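Local coordinates for protein putative metal-dependent hydrolase (Parabacteroides distasonis ATCC 8503, PDB 3KL7) that binds two zinc ions in a metallo-beta-lactamase-like fold and is probably a metal-dependent hydrolase of unknown substrate, at residues A[68-74]-A[94-100]; A[35-39]-A[51-57]. All blocks are in the same frame, centred on the assembly; numbering follows the deposited sequence.

Contact 1 (A[68-74]-A[94-100]); sequences IILITHE and IIANENS. With ZN (zinc ion), chain C.
Ile69 and Ile71 grip Ile95 through its backbone: Ile95 N donates to Ile69 O at 2.8 Å, and Ile71 N donates to Ile95 O at 2.9 Å, the parallel pattern in which one residue is held from both ends. The strands diverge by only 15°. Ile95 and Leu70 extend from the same face of the sheet, lying side by side with Leu70 CD1 3.8 Å from Ile95 CG2, while the CD1 of Ile95 reaches Ile68 CG2. On the other face Ile69 and Ile94 pair up beneath helix 81-87, and Ile71 CB rests against the methyl of Ala96.

Beyond the strands the contact turns polar. Glu74 OE1 accepts from Asn99 ND2 at 3.0 Å, on its syn side. The two planes stand 85° apart; OE1 lies in the amide plane of Asn99, whereas ND2 is tilted somewhat out of the carboxylate plane. Asn97 is the N-cap of helix 98-104. With chi1 at 69°, its amide folds back over the first turn, where OD1 takes the Ser100 hydroxyl on an in-plane lone pair (Ser100 OG to Asn97 OD1, 2.7 Å) and, more weakly, Ser100 N. The same amide packs against His73 CA, and its ND2 is hydrogen-bonded to Arg144 O.

Past the strand end, His73 NE2 binds a zinc ion at 2.3 Å, which His75, His140, Asp162 and a water also bind. In the second shell Thr72 OG1 accepts from His73 ND1 at 3.0 Å, somewhat out of the ring plane, and is itself tied to Asp52 in the third, a hydrogen-bonded chain that restrains the ring's rotation. A beta-alpha-beta unit whose first strand runs straight into the zinc-binding HxHxDH motif is the signature of the metallo-beta-lactamase fold.

Contact 2 (A[35-39]-A[51-57]); sequences IKHGS and VDPVSEY
Tyr57 is directed at the tight turn 36-39 by a chi1 of -49°, which sets CG beside its own backbone N, and His37, with CG opposite its backbone N (chi1 -153°), lowers its imidazole over the phenol oxygen. Tyr57 OH thus lies over one face of the His37 ring, 3.4 Å from His37 CD2, while the two ring planes meet obliquely at 47°. Lys36 crosses the tyrosine at about a right angle, its CB 3.6 Å from Tyr57 CB, before its chain bends away to Gln235.

Ser39 OG comes to the ring's edge and donates a hydrogen bond to Asp52 O at 2.6 Å, tilted out of the carbonyl plane, linking side chain to backbone across the contact. Water 2 bridges the segments a second time, donating to Gly38 O at 2.7 Å and to Asp52 OD2, an oxygen shared with Thr72 and with the zinc ligand His78. His37 is likewise a second-shell residue, its NE2 bonded to the zinc ligand Asp77 and its ND1 to the C-terminal carboxylate of Gln235. A type II' turn from Lys36 to Ser39, with a classic bulge of Ile35 and Lys36 opposite Ser39, places His37 beside the dinuclear zinc site.

Overall arrangement
From the N terminus, strand 29-36 turns through 36-39 into strand 39-44, and a second hairpin leads into 47-51 and the loop that follows. Contact 2 closes this almost wholly beta excursion, and only afterwards does strand 68-71 begin, so the two contacts stand in series and neither nests in nor crosses the other. Contact 1 then closes the excursion through helix 81-87. Both reach the same mixed sheet, contact 2 at its antiparallel part and contact 1 at its parallel part. They join directly where the backbone of Asp52 bonds to Leu70 and Pro53 packs on Ile71. His37 and His73, one from each contact, lie beside the zinc ions.

Contact 1 (A[68-74]-A[94-100])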
ATOM      1  N   ILE A  68      -2.515  14.082  -2.280  1.00 15.59           N
ATOM      2  CA  ILE A  68      -3.255  13.074  -1.560  1.00 15.70           C
ATOM      3  C   ILE A  68      -2.360  12.317  -0.615  1.00 16.14           C
ATOM      4  O   ILE A  68      -1.245  11.951  -0.987  1.00 16.35           O
ATOM      5  CB  ILE A  68      -3.893  12.047  -2.536  1.00 15.92           C
ATOM      6  CG1 ILE A  68      -4.845  12.772  -3.503  1.00 16.50           C
ATOM      7  CG2 ILE A  68      -4.653  10.936  -1.749  1.00 12.97           C
ATOM      8  CD1 ILE A  68      -5.405  11.874  -4.575  1.00 19.22           C
ATOM      9  N   ILE A  69      -2.853  12.078   0.618  1.00 16.16           N
ATOM     10  CA  ILE A  69      -2.168  11.204   1.579  1.00 16.20           C
ATOM     11  C   ILE A  69      -3.094  10.069   1.967  1.00 17.14           C
ATOM     12  O   ILE A  69      -4.205  10.289   2.452  1.00 18.00           O
ATOM     13  CB  ILE A  69      -1.704  11.981   2.862  1.00 16.42           C
ATOM     14  CG1 ILE A  69      -0.767  13.158   2.462  1.00 14.69           C
ATOM     15  CG2 ILE A  69      -0.995  10.987   3.901  1.00 13.83           C
ATOM     16  CD1 ILE A  69      -0.455  14.117   3.577  1.00 12.25           C
ATOM     17  N   LEU A  70      -2.637   8.854   1.722  1.00 17.77           N
ATOM     18  CA  LEU A  70      -3.383   7.643   2.041  1.00 18.08           C
ATOM     19  C   LEU A  70      -2.808   7.010   3.315  1.00 16.98           C
ATOM     20  O   LEU A  70      -1.623   6.699   3.359  1.00 16.80           O
ATOM     21  CB  LEU A  70      -3.205   6.621   0.918  1.00 19.03           C
ATOM     22  CG  LEU A  70      -4.311   6.363  -0.050  1.00 21.88           C
ATOM     23  CD1 LEU A  70      -5.625   6.047   0.695  1.00 22.12           C
ATOM     24  CD2 LEU A  70      -4.470   7.550  -0.964  1.00 24.59           C
ATOM     25  N   ILE A  71      -3.638   6.793   4.316  1.00 15.96           N
ATOM     26  CA  ILE A  71      -3.215   6.021   5.492  1.00 16.03           C
ATOM     27  C   ILE A  71      -3.958   4.687   5.566  1.00 16.55           C
ATOM     28  O   ILE A  71      -5.199   4.657   5.564  1.00 17.33           O
ATOM     29  CB  ILE A  71      -3.457   6.773   6.800  1.00 15.30           C
ATOM     30  CG1 ILE A  71      -2.858   8.172   6.734  1.00 14.89           C
ATOM     31  CG2 ILE A  71      -2.863   5.979   7.979  1.00 15.35           C
ATOM     32  CD1 ILE A  71      -1.402   8.198   6.293  1.00 16.05           C
ATOM     33  N   THR A  72      -3.202   3.584   5.633  1.00 16.64           N
ATOM     34  CA  THR A  72      -3.806   2.225   5.752  1.00 16.35           C
ATOM     35  C   THR A  72      -4.297   1.927   7.188  1.00 16.86           C
ATOM     36  O   THR A  72      -5.397   1.378   7.380  1.00 17.32           O
ATOM     37  CB  THR A  72      -2.806   1.138   5.361  1.00 16.53           C
ATOM     38  OG1 THR A  72      -1.635   1.254   6.179  1.00 15.81           O
ATOM     39  CG2 THR A  72      -2.421   1.252   3.883  1.00 14.24           C
ATOM     40  N   HIS A  73      -3.483   2.266   8.190  1.00 16.90           N
ATOM     41  CA  HIS A  73      -3.881   2.069   9.593  1.00 16.88           C
ATOM     42  C   HIS A  73      -2.998   2.848  10.537  1.00 16.97           C
ATOM     43  O   HIS A  73      -2.037   3.487  10.107  1.00 17.20           O
ATOM     44  CB  HIS A  73      -3.919   0.563   9.967  1.00 17.38           C
ATOM     45  CG  HIS A  73      -2.581  -0.115   9.942  1.00 17.75           C
ATOM     46  ND1 HIS A  73      -1.839  -0.257   8.788  1.00 18.86           N
ATOM     47  CD2 HIS A  73      -1.870  -0.717  10.923  1.00 18.67           C
ATOM     48  CE1 HIS A  73      -0.719  -0.902   9.069  1.00 19.76           C
ATOM     49  NE2 HIS A  73      -0.713  -1.190  10.358  1.00 18.29           N
ATOM     50  N   GLU A  74      -3.322   2.767  11.836  1.00 16.75           N
ATOM     51  CA  GLU A  74      -2.885   3.740  12.844  1.00 16.58           C
ATOM     52  C   GLU A  74      -1.514   3.494  13.490  1.00 16.38           C
ATOM     53  O   GLU A  74      -1.012   4.351  14.192  1.00 15.53           O
ATOM     54  CB  GLU A  74      -3.936   3.799  13.957  1.00 17.23           C
ATOM     55  CG  GLU A  74      -3.876   2.626  14.921  1.00 16.89           C
ATOM     56  CD  GLU A  74      -5.177   2.386  15.631  1.00 17.39           C
ATOM     57  OE1 GLU A  74      -6.079   1.742  15.037  1.00 16.39           O
ATOM     58  OE2 GLU A  74      -5.302   2.826  16.793  1.00 17.67           O
ATOM     59  N   ILE A  94      -6.552  13.999   2.749  1.00 17.99           N
ATOM     60  CA  ILE A  94      -6.099  12.804   3.471  1.00 17.35           C
ATOM     61  C   ILE A  94      -7.234  11.762   3.425  1.00 17.53           C
ATOM     62  O   ILE A  94      -8.365  12.074   3.777  1.00 18.48           O
ATOM     63  CB  ILE A  94      -5.762  13.150   4.945  1.00 17.01           C
ATOM     64  CG1 ILE A  94      -4.631  14.190   4.991  1.00 16.83           C
ATOM     65  CG2 ILE A  94      -5.372  11.876   5.739  1.00 15.79           C
ATOM     66  CD1 ILE A  94      -4.339  14.747   6.387  1.00 15.50           C
ATOM     67  N   ILE A  95      -6.931  10.547   2.950  1.00 17.22           N
ATOM     68  CA  ILE A  95      -7.908   9.433   2.938  1.00 17.35           C
ATOM     69  C   ILE A  95      -7.384   8.334   3.880  1.00 17.57           C
ATOM     70  O   ILE A  95      -6.266   7.863   3.707  1.00 18.07           O
ATOM     71  CB  ILE A  95      -8.110   8.819   1.482  1.00 17.57           C
ATOM     72  CG1 ILE A  95      -8.838   9.814   0.553  1.00 19.37           C
ATOM     73  CG2 ILE A  95      -8.988   7.561   1.544  1.00 16.90           C
ATOM     74  CD1 ILE A  95      -8.032  11.043   0.181  1.00 19.55           C
ATOM     75  N   ALA A  96      -8.184   7.932   4.874  1.00 16.77           N
ATOM     76  CA  ALA A  96      -7.670   7.051   5.951  1.00 16.48           C
ATOM     77  C   ALA A  96      -8.746   6.117   6.516  1.00 16.37           C
ATOM     78  O   ALA A  96      -9.932   6.300   6.262  1.00 16.32           O
ATOM     79  CB  ALA A  96      -7.076   7.903   7.080  1.00 15.58           C
ATOM     80  N   ASN A  97      -8.320   5.107   7.274  1.00 16.01           N
ATOM     81  CA  ASN A  97      -9.259   4.297   8.023  1.00 16.05           C
ATOM     82  C   ASN A  97      -9.764   5.127   9.182  1.00 16.01           C
ATOM     83  O   ASN A  97      -9.190   6.144   9.503  1.00 16.10           O
ATOM     84  CB  ASN A  97      -8.620   2.969   8.501  1.00 16.05           C
ATOM     85  CG  ASN A  97      -7.551   3.172   9.572  1.00 15.56           C
ATOM     86  OD1 ASN A  97      -6.812   4.156   9.545  1.00 15.00           O
ATOM     87  ND2 ASN A  97      -7.466   2.218  10.535  1.00 14.09           N
ATOM     88  N   GLU A  98     -10.843   4.694   9.801  1.00 16.48           N
ATOM     89  CA  GLU A  98     -11.510   5.500  10.798  1.00 16.76           C
ATOM     90  C   GLU A  98     -10.603   5.855  12.000  1.00 16.55           C
ATOM     91  O   GLU A  98     -10.532   7.010  12.408  1.00 16.38           O
ATOM     92  CB  GLU A  98     -12.776   4.809  11.262  1.00 17.50           C
ATOM     93  CG  GLU A  98     -13.410   5.458  12.496  1.00 20.53           C
ATOM     94  CD  GLU A  98     -14.823   4.964  12.779  1.00 23.00           C
ATOM     95  OE1 GLU A  98     -15.262   3.989  12.154  1.00 24.54           O
ATOM     96  OE2 GLU A  98     -15.496   5.565  13.638  1.00 27.82           O
ATOM     97  N   ASN A  99      -9.909   4.866  12.558  1.00 16.16           N
ATOM     98  CA  ASN A  99      -9.069   5.114  13.720  1.00 15.46           C
ATOM     99  C   ASN A  99      -7.951   6.126  13.440  1.00 15.92           C
ATOM    100  O   ASN A  99      -7.621   6.943  14.314  1.00 15.63           O
ATOM    101  CB  ASN A  99      -8.468   3.814  14.243  1.00 15.54           C
ATOM    102  CG  ASN A  99      -9.433   3.020  15.036  1.00 14.26           C
ATOM    103  OD1 ASN A  99     -10.601   3.361  15.124  1.00 14.15           O
ATOM    104  ND2 ASN A  99      -8.963   1.952  15.623  1.00 13.63           N
ATOM    105  N   SER A 100      -7.365   6.084  12.237  1.00 16.24           N
ATOM    106  CA  SER A 100      -6.266   7.006  11.915  1.00 16.92           C
ATOM    107  C   SER A 100      -6.793   8.431  11.747  1.00 17.47           C
ATOM    108  O   SER A 100      -6.185   9.392  12.244  1.00 17.79           O
ATOM    109  CB  SER A 100      -5.506   6.559  10.670  1.00 17.62           C
ATOM    110  OG  SER A 100      -4.774   5.356  10.913  1.00 17.74           O
TER
HETATM  111 ZN    ZN C 302       0.654  -2.605  11.537  1.00 32.06          ZN
HETATM  112  O   HOH W   1       2.411  -1.578  11.680  1.00 37.88           O

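Contact 2 (A[35-39]-A[51-57])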
ATOM      1  N   ILE A  35      10.093   4.200  -0.926  1.00 13.52           N
ATOM      2  CA  ILE A  35      10.738   4.895   0.175  1.00 13.70           C
ATOM      3  C   ILE A  35      11.313   3.901   1.209  1.00 14.11           C
ATOM      4  O   ILE A  35      12.539   3.826   1.387  1.00 14.48           O
ATOM      5  CB  ILE A  35       9.778   5.916   0.853  1.00 13.63           C
ATOM      6  CG1 ILE A  35       9.312   6.966  -0.170  1.00 14.20           C
ATOM      7  CG2 ILE A  35      10.478   6.619   2.024  1.00 12.68           C
ATOM      8  CD1 ILE A  35       8.184   7.933   0.358  1.00 13.01           C
ATOM      9  N   LYS A  36      10.439   3.142   1.876  1.00 14.21           N
ATOM     10  CA  LYS A  36      10.884   2.073   2.828  1.00 14.42           C
ATOM     11  C   LYS A  36       9.673   1.380   3.421  1.00 14.47           C
ATOM     12  O   LYS A  36       8.579   1.950   3.442  1.00 15.11           O
ATOM     13  CB  LYS A  36      11.711   2.686   3.974  1.00 14.70           C
ATOM     14  CG  LYS A  36      12.634   1.696   4.723  1.00 14.46           C
ATOM     15  CD  LYS A  36      13.780   1.249   3.867  1.00 13.16           C
ATOM     16  CE  LYS A  36      14.869   0.648   4.696  1.00 13.70           C
ATOM     17  NZ  LYS A  36      15.953   0.061   3.847  1.00 12.56           N
ATOM     18  N   HIS A  37       9.850   0.157   3.916  1.00 13.99           N
ATOM     19  CA  HIS A  37       8.803  -0.472   4.714  1.00 13.23           C
ATOM     20  C   HIS A  37       7.431  -0.459   3.909  1.00 12.86           C
ATOM     21  O   HIS A  37       7.353  -1.040   2.836  1.00 12.73           O
ATOM     22  CB  HIS A  37       8.707   0.277   6.075  1.00 12.86           C
ATOM     23  CG  HIS A  37       8.188  -0.562   7.205  1.00 11.50           C
ATOM     24  ND1 HIS A  37       8.758  -1.759   7.562  1.00  9.44           N
ATOM     25  CD2 HIS A  37       7.164  -0.358   8.074  1.00 11.16           C
ATOM     26  CE1 HIS A  37       8.097  -2.270   8.589  1.00  9.66           C
ATOM     27  NE2 HIS A  37       7.127  -1.438   8.919  1.00  8.56           N
ATOM     28  N   GLY A  38       6.387   0.193   4.436  1.00 12.77           N
ATOM     29  CA  GLY A  38       5.088   0.306   3.708  1.00 12.53           C
ATOM     30  C   GLY A  38       4.879   1.688   3.067  1.00 12.95           C
ATOM     31  O   GLY A  38       3.794   2.009   2.610  1.00 12.82           O
ATOM     32  N   SER A  39       5.943   2.498   3.040  1.00 13.16           N
ATOM     33  CA  SER A  39       5.859   3.883   2.611  1.00 13.30           C
ATOM     34  C   SER A  39       6.219   4.032   1.140  1.00 13.59           C
ATOM     35  O   SER A  39       7.316   3.630   0.701  1.00 13.12           O
ATOM     36  CB  SER A  39       6.786   4.769   3.477  1.00 13.06           C
ATOM     37  OG  SER A  39       6.362   4.765   4.822  1.00 12.16           O
ATOM     38  N   VAL A  51       1.680   7.454   0.440  1.00 16.22           N
ATOM     39  CA  VAL A  51       1.079   6.364   1.178  1.00 15.73           C
ATOM     40  C   VAL A  51       1.853   6.101   2.474  1.00 15.74           C
ATOM     41  O   VAL A  51       3.069   5.892   2.452  1.00 15.99           O
ATOM     42  CB  VAL A  51       1.098   5.075   0.341  1.00 16.19           C
ATOM     43  CG1 VAL A  51       0.385   3.916   1.089  1.00 14.31           C
ATOM     44  CG2 VAL A  51       0.480   5.329  -1.013  1.00 14.56           C
ATOM     45  N   ASP A  52       1.138   6.091   3.594  1.00 15.87           N
ATOM     46  CA  ASP A  52       1.732   5.795   4.919  1.00 15.64           C
ATOM     47  C   ASP A  52       3.102   6.479   5.103  1.00 15.70           C
ATOM     48  O   ASP A  52       4.099   5.819   5.431  1.00 15.21           O
ATOM     49  CB  ASP A  52       1.876   4.277   5.124  1.00 15.54           C
ATOM     50  CG  ASP A  52       0.499   3.525   5.156  1.00 17.25           C
ATOM     51  OD1 ASP A  52      -0.562   4.181   5.298  1.00 18.40           O
ATOM     52  OD2 ASP A  52       0.501   2.257   5.047  1.00 17.08           O
ATOM     53  N   PRO A  53       3.156   7.812   4.903  1.00 15.84           N
ATOM     54  CA  PRO A  53       4.431   8.519   5.022  1.00 15.72           C
ATOM     55  C   PRO A  53       4.914   8.565   6.464  1.00 16.06           C
ATOM     56  O   PRO A  53       4.136   8.936   7.377  1.00 15.95           O
ATOM     57  CB  PRO A  53       4.096   9.913   4.531  1.00 15.81           C
ATOM     58  CG  PRO A  53       2.647  10.094   4.916  1.00 15.59           C
ATOM     59  CD  PRO A  53       2.033   8.739   4.692  1.00 15.64           C
ATOM     60  N   VAL A  54       6.188   8.209   6.670  1.00 16.19           N
ATOM     61  CA  VAL A  54       6.754   8.062   8.007  1.00 16.29           C
ATOM     62  C   VAL A  54       8.159   8.717   8.056  1.00 16.87           C
ATOM     63  O   VAL A  54       9.072   8.318   7.328  1.00 16.79           O
ATOM     64  CB  VAL A  54       6.846   6.563   8.391  1.00 16.40           C
ATOM     65  CG1 VAL A  54       7.693   6.368   9.673  1.00 16.41           C
ATOM     66  CG2 VAL A  54       5.454   5.969   8.560  1.00 15.06           C
ATOM     67  N   SER A  55       8.312   9.716   8.922  1.00 17.49           N
ATOM     68  CA  SER A  55       9.515  10.572   8.930  1.00 18.04           C
ATOM     69  C   SER A  55      10.818   9.846   9.257  1.00 18.30           C
ATOM     70  O   SER A  55      11.891  10.317   8.918  1.00 18.33           O
ATOM     71  CB  SER A  55       9.318  11.753   9.894  1.00 18.13           C
ATOM     72  OG  SER A  55       9.005  11.310  11.178  1.00 17.62           O
ATOM     73  N   GLU A  56      10.720   8.704   9.909  1.00 19.12           N
ATOM     74  CA  GLU A  56      11.891   7.912  10.231  1.00 19.91           C
ATOM     75  C   GLU A  56      12.589   7.379   8.956  1.00 19.12           C
ATOM     76  O   GLU A  56      13.781   7.096   8.978  1.00 18.07           O
ATOM     77  CB  GLU A  56      11.490   6.745  11.122  1.00 20.98           C
ATOM     78  CG  GLU A  56      12.643   6.087  11.862  1.00 24.55           C
ATOM     79  CD  GLU A  56      12.386   4.592  12.126  1.00 28.52           C
ATOM     80  OE1 GLU A  56      11.192   4.157  12.051  1.00 31.73           O
ATOM     81  OE2 GLU A  56      13.373   3.851  12.396  1.00 30.94           O
ATOM     82  N   TYR A  57      11.829   7.254   7.852  1.00 18.65           N
ATOM     83  CA  TYR A  57      12.361   6.682   6.599  1.00 18.35           C
ATOM     84  C   TYR A  57      12.787   7.727   5.575  1.00 18.34           C
ATOM     85  O   TYR A  57      13.475   7.401   4.623  1.00 18.68           O
ATOM     86  CB  TYR A  57      11.337   5.726   5.952  1.00 18.18           C
ATOM     87  CG  TYR A  57      10.755   4.705   6.915  1.00 18.43           C
ATOM     88  CD1 TYR A  57      11.567   4.019   7.806  1.00 18.44           C
ATOM     89  CD2 TYR A  57       9.395   4.424   6.925  1.00 19.37           C
ATOM     90  CE1 TYR A  57      11.042   3.094   8.682  1.00 19.51           C
ATOM     91  CE2 TYR A  57       8.853   3.477   7.816  1.00 18.85           C
ATOM     92  CZ  TYR A  57       9.678   2.829   8.679  1.00 19.26           C
ATOM     93  OH  TYR A  57       9.163   1.907   9.561  1.00 20.28           O
TER
HETATM   94  O   HOH W   2       1.413   0.736   2.904  1.00 10.08           O